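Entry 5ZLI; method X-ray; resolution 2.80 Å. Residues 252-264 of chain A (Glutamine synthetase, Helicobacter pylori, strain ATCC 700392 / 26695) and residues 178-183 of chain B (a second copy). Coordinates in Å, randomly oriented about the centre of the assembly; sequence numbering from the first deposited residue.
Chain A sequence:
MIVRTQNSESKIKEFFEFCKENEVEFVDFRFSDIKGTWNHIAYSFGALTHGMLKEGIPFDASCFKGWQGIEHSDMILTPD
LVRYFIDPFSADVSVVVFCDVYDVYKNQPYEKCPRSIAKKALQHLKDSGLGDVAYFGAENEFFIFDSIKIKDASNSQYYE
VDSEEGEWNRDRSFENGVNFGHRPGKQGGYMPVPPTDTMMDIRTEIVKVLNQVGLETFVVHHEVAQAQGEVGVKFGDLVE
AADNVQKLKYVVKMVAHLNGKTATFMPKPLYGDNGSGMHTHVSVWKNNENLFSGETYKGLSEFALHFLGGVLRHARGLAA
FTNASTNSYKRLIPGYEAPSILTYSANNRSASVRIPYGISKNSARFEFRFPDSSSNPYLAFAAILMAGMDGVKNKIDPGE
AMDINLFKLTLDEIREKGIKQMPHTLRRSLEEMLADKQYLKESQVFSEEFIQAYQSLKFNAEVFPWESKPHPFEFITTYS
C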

ATOM      1  N   VAL A 252     -27.574 -30.284   6.003  1.00 26.23           N
ATOM      2  CA  VAL A 252     -26.137 -30.229   5.804  1.00 29.47           C
ATOM      3  C   VAL A 252     -25.755 -28.897   5.186  1.00 27.64           C
ATOM      4  O   VAL A 252     -24.817 -28.241   5.636  1.00 25.89           O
ATOM      5  N   LYS A 253     -26.519 -28.444   4.192  1.00 26.61           N
ATOM      6  CA  LYS A 253     -26.217 -27.158   3.581  1.00 27.06           C
ATOM      7  C   LYS A 253     -26.357 -26.006   4.586  1.00 29.86           C
ATOM      8  O   LYS A 253     -25.584 -25.045   4.556  1.00 34.49           O
ATOM      9  N   MET A 254     -27.332 -26.082   5.486  1.00 29.31           N
ATOM     10  CA  MET A 254     -27.604 -24.954   6.367  1.00 28.27           C
ATOM     11  C   MET A 254     -26.651 -24.877   7.552  1.00 33.65           C
ATOM     12  O   MET A 254     -26.431 -23.783   8.099  1.00 31.14           O
ATOM     13  N   VAL A 255     -26.150 -26.021   8.013  1.00 34.14           N
ATOM     14  CA  VAL A 255     -25.214 -26.026   9.126  1.00 27.64           C
ATOM     15  C   VAL A 255     -23.837 -25.657   8.633  1.00 23.53           C
ATOM     16  O   VAL A 255     -23.072 -24.985   9.331  1.00 22.53           O
ATOM     17  N   ALA A 256     -23.472 -26.160   7.458  1.00 21.82           N
ATOM     18  CA  ALA A 256     -22.341 -25.571   6.759  1.00 26.39           C
ATOM     19  C   ALA A 256     -22.476 -24.054   6.762  1.00 26.18           C
ATOM     20  O   ALA A 256     -21.527 -23.329   7.088  1.00 25.05           O
ATOM     21  N   HIS A 257     -23.671 -23.557   6.440  1.00 21.88           N
ATOM     22  CA  HIS A 257     -23.838 -22.113   6.346  1.00 24.89           C
ATOM     23  C   HIS A 257     -23.731 -21.409   7.705  1.00 34.89           C
ATOM     24  O   HIS A 257     -23.204 -20.291   7.778  1.00 36.06           O
ATOM     25  N   LEU A 258     -24.283 -21.993   8.781  1.00 35.25           N
ATOM     26  CA  LEU A 258     -24.206 -21.318  10.072  1.00 28.16           C
ATOM     27  C   LEU A 258     -22.767 -21.162  10.521  1.00 27.18           C
ATOM     28  O   LEU A 258     -22.389 -20.116  11.058  1.00 26.41           O
ATOM     29  N   ASN A 259     -21.940 -22.180  10.267  1.00 28.98           N
ATOM     30  CA  ASN A 259     -20.547 -22.198  10.679  1.00 27.53           C
ATOM     31  C   ASN A 259     -19.649 -21.558   9.670  1.00 33.25           C
ATOM     32  O   ASN A 259     -18.433 -21.778   9.719  1.00 32.29           O
ATOM     33  N   GLY A 260     -20.232 -20.799   8.742  1.00 32.51           N
ATOM     34  CA  GLY A 260     -19.504 -20.022   7.777  1.00 25.61           C
ATOM     35  C   GLY A 260     -18.953 -20.801   6.619  1.00 33.72           C
ATOM     36  O   GLY A 260     -18.032 -20.319   5.960  1.00 46.63           O
ATOM     37  N   LYS A 261     -19.524 -21.942   6.287  1.00 30.91           N
ATOM     38  CA  LYS A 261     -18.995 -22.698   5.165  1.00 30.28           C
ATOM     39  C   LYS A 261     -20.103 -22.859   4.144  1.00 30.40           C
ATOM     40  O   LYS A 261     -21.099 -22.129   4.151  1.00 31.33           O
ATOM     41  N   THR A 262     -19.878 -23.764   3.207  1.00 27.47           N
ATOM     42  CA  THR A 262     -20.779 -23.944   2.085  1.00 30.40           C
ATOM     43  C   THR A 262     -20.635 -25.387   1.694  1.00 26.49           C
ATOM     44  O   THR A 262     -19.510 -25.883   1.643  1.00 23.93           O
ATOM     45  N   ALA A 263     -21.761 -26.076   1.610  1.00 31.61           N
ATOM     46  CA  ALA A 263     -21.812 -27.498   1.317  1.00 24.28           C
ATOM     47  C   ALA A 263     -22.295 -27.705  -0.104  1.00 27.31           C
ATOM     48  O   ALA A 263     -22.765 -26.784  -0.774  1.00 34.79           O
ATOM     49  N   THR A 264     -22.124 -28.924  -0.579  1.00 24.15           N
ATOM     50  CA  THR A 264     -22.634 -29.326  -1.874  1.00 23.20           C
ATOM     51  C   THR A 264     -22.642 -30.830  -1.906  1.00 22.26           C
ATOM     52  O   THR A 264     -21.700 -31.469  -1.435  1.00 22.71           O
TER
ATOM     53  N   VAL B 178     -14.103 -15.301   1.027  1.00 56.69           N
ATOM     54  CA  VAL B 178     -14.934 -16.494   1.035  1.00 52.83           C
ATOM     55  C   VAL B 178     -16.278 -16.165   0.393  1.00 49.91           C
ATOM     56  O   VAL B 178     -16.932 -15.167   0.732  1.00 49.16           O
ATOM     57  N   ASN B 179     -16.687 -17.017  -0.534  1.00 40.03           N
ATOM     58  CA  ASN B 179     -17.926 -16.878  -1.274  1.00 40.64           C
ATOM     59  C   ASN B 179     -18.717 -18.148  -1.021  1.00 34.34           C
ATOM     60  O   ASN B 179     -18.212 -19.244  -1.263  1.00 32.26           O
ATOM     61  N   PHE B 180     -19.934 -17.991  -0.500  1.00 36.44           N
ATOM     62  CA  PHE B 180     -20.761 -19.100  -0.034  1.00 37.24           C
ATOM     63  C   PHE B 180     -21.445 -19.852  -1.163  1.00 38.36           C
ATOM     64  O   PHE B 180     -22.121 -20.853  -0.880  1.00 40.52           O
ATOM     65  N   GLY B 181     -21.314 -19.394  -2.413  1.00 30.71           N
ATOM     66  CA  GLY B 181     -22.059 -20.037  -3.496  1.00 37.13           C
ATOM     67  C   GLY B 181     -23.561 -19.940  -3.289  1.00 36.18           C
ATOM     68  O   GLY B 181     -24.077 -18.978  -2.694  1.00 35.48           O
ATOM     69  N   HIS B 182     -24.276 -20.946  -3.790  1.00 31.70           N
ATOM     70  CA  HIS B 182     -25.723 -21.026  -3.584  1.00 41.67           C
ATOM     71  C   HIS B 182     -26.434 -19.723  -3.934  1.00 40.57           C
ATOM     72  O   HIS B 182     -26.850 -18.966  -3.047  1.00 37.76           O
ATOM     73  N   ARG B 183     -26.612 -19.464  -5.226  1.00 40.43           N
ATOM     74  CA  ARG B 183     -27.226 -18.218  -5.619  1.00 42.34           C
ATOM     75  C   ARG B 183     -28.330 -18.537  -6.616  1.00 40.43           C
ATOM     76  O   ARG B 183     -28.120 -19.343  -7.540  1.00 47.54           O
TER

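Three residues carry most of this contact: Phe180(B), His182(B) and Thr262(A), the last lying where the two backbones run closest. Phe180(B) covers the largest area. Its CA-to-CB bond points sideways, but with chi1 in the m well the ring reaches nearer to chain A, alongside the turn that links the helix to the strand. There the carbonyl O of Gly260(A) lies 3.2 Å from CE1 of Phe180(B), and the O of Lys261(A) sits over one ring face, 3.8 Å from CD1 of Phe180(B). A broad nonpolar ring suits this place by size: it reaches the turn at Gly260(A) and Lys261(A) and the ring of His257(A) at once. His257(A), chi1 t, adds a second aromatic ring: its CD2 comes within 3.4 Å of CD2 of Phe180(B), with the two planes nearly perpendicular at 86°. Gly260(A) has a positive phi of 78°, a conformation that favours glycine.

Thr262(A) points toward chain B with chi1 t. This places its hydroxyl to donate a hydrogen bond from OG1 to the backbone O of Phe180(B), at 2.9 Å, while its methyl CG2 stays 4.2 Å from O of Asn179(B). A threonine thus offers both a polar and a nonpolar branch in a buried position.

His182(B), buried and also pointing toward its partner, adopts chi1 m. Its NE2 approaches O of Ala263(A) at 2.9 Å, close to the ring plane, but the angle at the hydrogen is only 126°, so the hydrogen bond is weak. Because ND1 is hydrogen-bonded elsewhere in the structure, both ring nitrogens find polar partners. The aliphatic part of Lys253(A) packs nearby, its CD 3.8 Å from CE1 of His182(B), while its NZ is satisfied elsewhere.

Within chain B, the CA-to-CB bond of Asn179(B) points away from chain A, and its OD1 accepts a hydrogen bond from N of Gly181(B) at 3.1 Å, bracing the loop that presents Phe180(B).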

ATOM      1  CB  VAL A 252     -25.689 -31.426   4.941  1.00 23.82           C
ATOM      2  CG1 VAL A 252     -24.274 -31.255   4.500  1.00 25.51           C
ATOM      3  CG2 VAL A 252     -25.841 -32.706   5.721  1.00 23.83           C
ATOM      4  CB  LYS A 253     -27.126 -26.932   2.382  1.00 25.19           C
ATOM      5  CG  LYS A 253     -26.481 -27.260   1.058  1.00 23.94           C
ATOM      6  CD  LYS A 253     -27.532 -27.294  -0.043  1.00 29.99           C
ATOM      7  CE  LYS A 253     -28.469 -28.486   0.102  1.00 33.18           C
ATOM      8  NZ  LYS A 253     -29.327 -28.747  -1.079  1.00 41.25           N
ATOM      9  CB  MET A 254     -29.030 -25.037   6.890  1.00 25.64           C
ATOM     10  CG  MET A 254     -30.092 -24.536   5.950  1.00 26.92           C
ATOM     11  SD  MET A 254     -29.941 -22.756   5.668  1.00 34.08           S
ATOM     12  CE  MET A 254     -30.608 -22.092   7.179  1.00 38.77           C
ATOM     13  CB  VAL A 255     -25.250 -27.382   9.841  1.00 26.42           C
ATOM     14  CG1 VAL A 255     -24.035 -27.532  10.742  1.00 25.22           C
ATOM     15  CG2 VAL A 255     -26.574 -27.523  10.597  1.00 24.02           C
ATOM     16  CB  ALA A 256     -22.216 -26.116   5.329  1.00 21.46           C
ATOM     17  CB  HIS A 257     -25.144 -21.753   5.686  1.00 24.21           C
ATOM     18  CG  HIS A 257     -25.284 -20.285   5.477  1.00 32.25           C
ATOM     19  ND1 HIS A 257     -26.358 -19.560   5.933  1.00 31.59           N
ATOM     20  CD2 HIS A 257     -24.470 -19.404   4.847  1.00 38.60           C
ATOM     21  CE1 HIS A 257     -26.201 -18.293   5.589  1.00 37.37           C
ATOM     22  NE2 HIS A 257     -25.067 -18.173   4.924  1.00 27.95           N
ATOM     23  CB  LEU A 258     -24.937 -22.117  11.152  1.00 30.72           C
ATOM     24  CG  LEU A 258     -26.336 -21.982  11.727  1.00 37.25           C
ATOM     25  CD1 LEU A 258     -26.412 -22.927  12.932  1.00 49.98           C
ATOM     26  CD2 LEU A 258     -26.681 -20.562  12.129  1.00 45.70           C
ATOM     27  CB  ASN A 259     -20.078 -23.618  10.912  1.00 27.98           C
ATOM     28  CG  ASN A 259     -20.642 -24.190  12.154  1.00 32.60           C
ATOM     29  OD1 ASN A 259     -21.398 -25.144  12.094  1.00 30.67           O
ATOM     30  ND2 ASN A 259     -20.282 -23.618  13.306  1.00 38.64           N
ATOM     31  CB  LYS A 261     -18.417 -24.056   5.584  1.00 29.85           C
ATOM     32  CG  LYS A 261     -17.561 -24.048   6.822  1.00 32.12           C
ATOM     33  CD  LYS A 261     -16.080 -24.215   6.516  1.00 24.44           C
ATOM     34  CE  LYS A 261     -15.310 -24.420   7.816  1.00 21.97           C
ATOM     35  NZ  LYS A 261     -14.139 -23.523   8.007  1.00 28.06           N
ATOM     36  CB  THR A 262     -20.454 -23.017   0.899  1.00 38.71           C
ATOM     37  OG1 THR A 262     -21.175 -23.472  -0.248  1.00 39.73           O
ATOM     38  CG2 THR A 262     -18.946 -22.964   0.581  1.00 32.70           C
ATOM     39  CB  ALA A 263     -22.717 -28.232   2.306  1.00 28.37           C
ATOM     40  CB  THR A 264     -21.782 -28.792  -3.052  1.00 26.99           C
ATOM     41  OG1 THR A 264     -22.129 -29.493  -4.257  1.00 27.06           O
ATOM     42  CG2 THR A 264     -20.307 -29.002  -2.801  1.00 26.41           C
TER
ATOM     43  CB  VAL B 178     -15.095 -17.063   2.451  1.00 46.50           C
ATOM     44  CG1 VAL B 178     -13.795 -17.672   2.877  1.00 50.98           C
ATOM     45  CG2 VAL B 178     -15.508 -15.988   3.402  1.00 57.33           C
ATOM     46  CB  ASN B 179     -17.613 -16.651  -2.760  1.00 38.60           C
ATOM     47  CG  ASN B 179     -18.833 -16.265  -3.599  1.00 39.08           C
ATOM     48  OD1 ASN B 179     -19.855 -16.971  -3.619  1.00 39.20           O
ATOM     49  ND2 ASN B 179     -18.721 -15.140  -4.310  1.00 37.71           N
ATOM     50  CB  PHE B 180     -21.857 -18.604   0.925  1.00 42.17           C
ATOM     51  CG  PHE B 180     -21.375 -18.281   2.329  1.00 43.99           C
ATOM     52  CD1 PHE B 180     -20.127 -18.698   2.778  1.00 50.91           C
ATOM     53  CD2 PHE B 180     -22.189 -17.569   3.210  1.00 44.41           C
ATOM     54  CE1 PHE B 180     -19.697 -18.397   4.086  1.00 52.13           C
ATOM     55  CE2 PHE B 180     -21.767 -17.271   4.515  1.00 46.20           C
ATOM     56  CZ  PHE B 180     -20.525 -17.684   4.953  1.00 46.36           C
ATOM     57  CB  HIS B 182     -26.030 -21.395  -2.127  1.00 37.86           C
ATOM     58  CG  HIS B 182     -25.447 -22.698  -1.710  1.00 36.12           C
ATOM     59  ND1 HIS B 182     -25.789 -23.888  -2.320  1.00 37.76           N
ATOM     60  CD2 HIS B 182     -24.473 -22.997  -0.817  1.00 33.92           C
ATOM     61  CE1 HIS B 182     -25.098 -24.877  -1.774  1.00 30.97           C
ATOM     62  NE2 HIS B 182     -24.288 -24.362  -0.863  1.00 35.55           N
ATOM     63  CB  ARG B 183     -26.200 -17.225  -6.205  1.00 37.32           C
ATOM     64  CG  ARG B 183     -25.362 -16.493  -5.152  1.00 25.34           C
ATOM     65  CD  ARG B 183     -24.468 -15.438  -5.775  1.00 32.40           C
ATOM     66  NE  ARG B 183     -23.625 -14.748  -4.792  1.00 39.89           N
ATOM     67  CZ  ARG B 183     -22.383 -15.121  -4.468  1.00 38.20           C
ATOM     68  NH1 ARG B 183     -21.818 -16.180  -5.071  1.00 32.39           N
ATOM     69  NH2 ARG B 183     -21.706 -14.434  -3.543  1.00 30.34           N
TER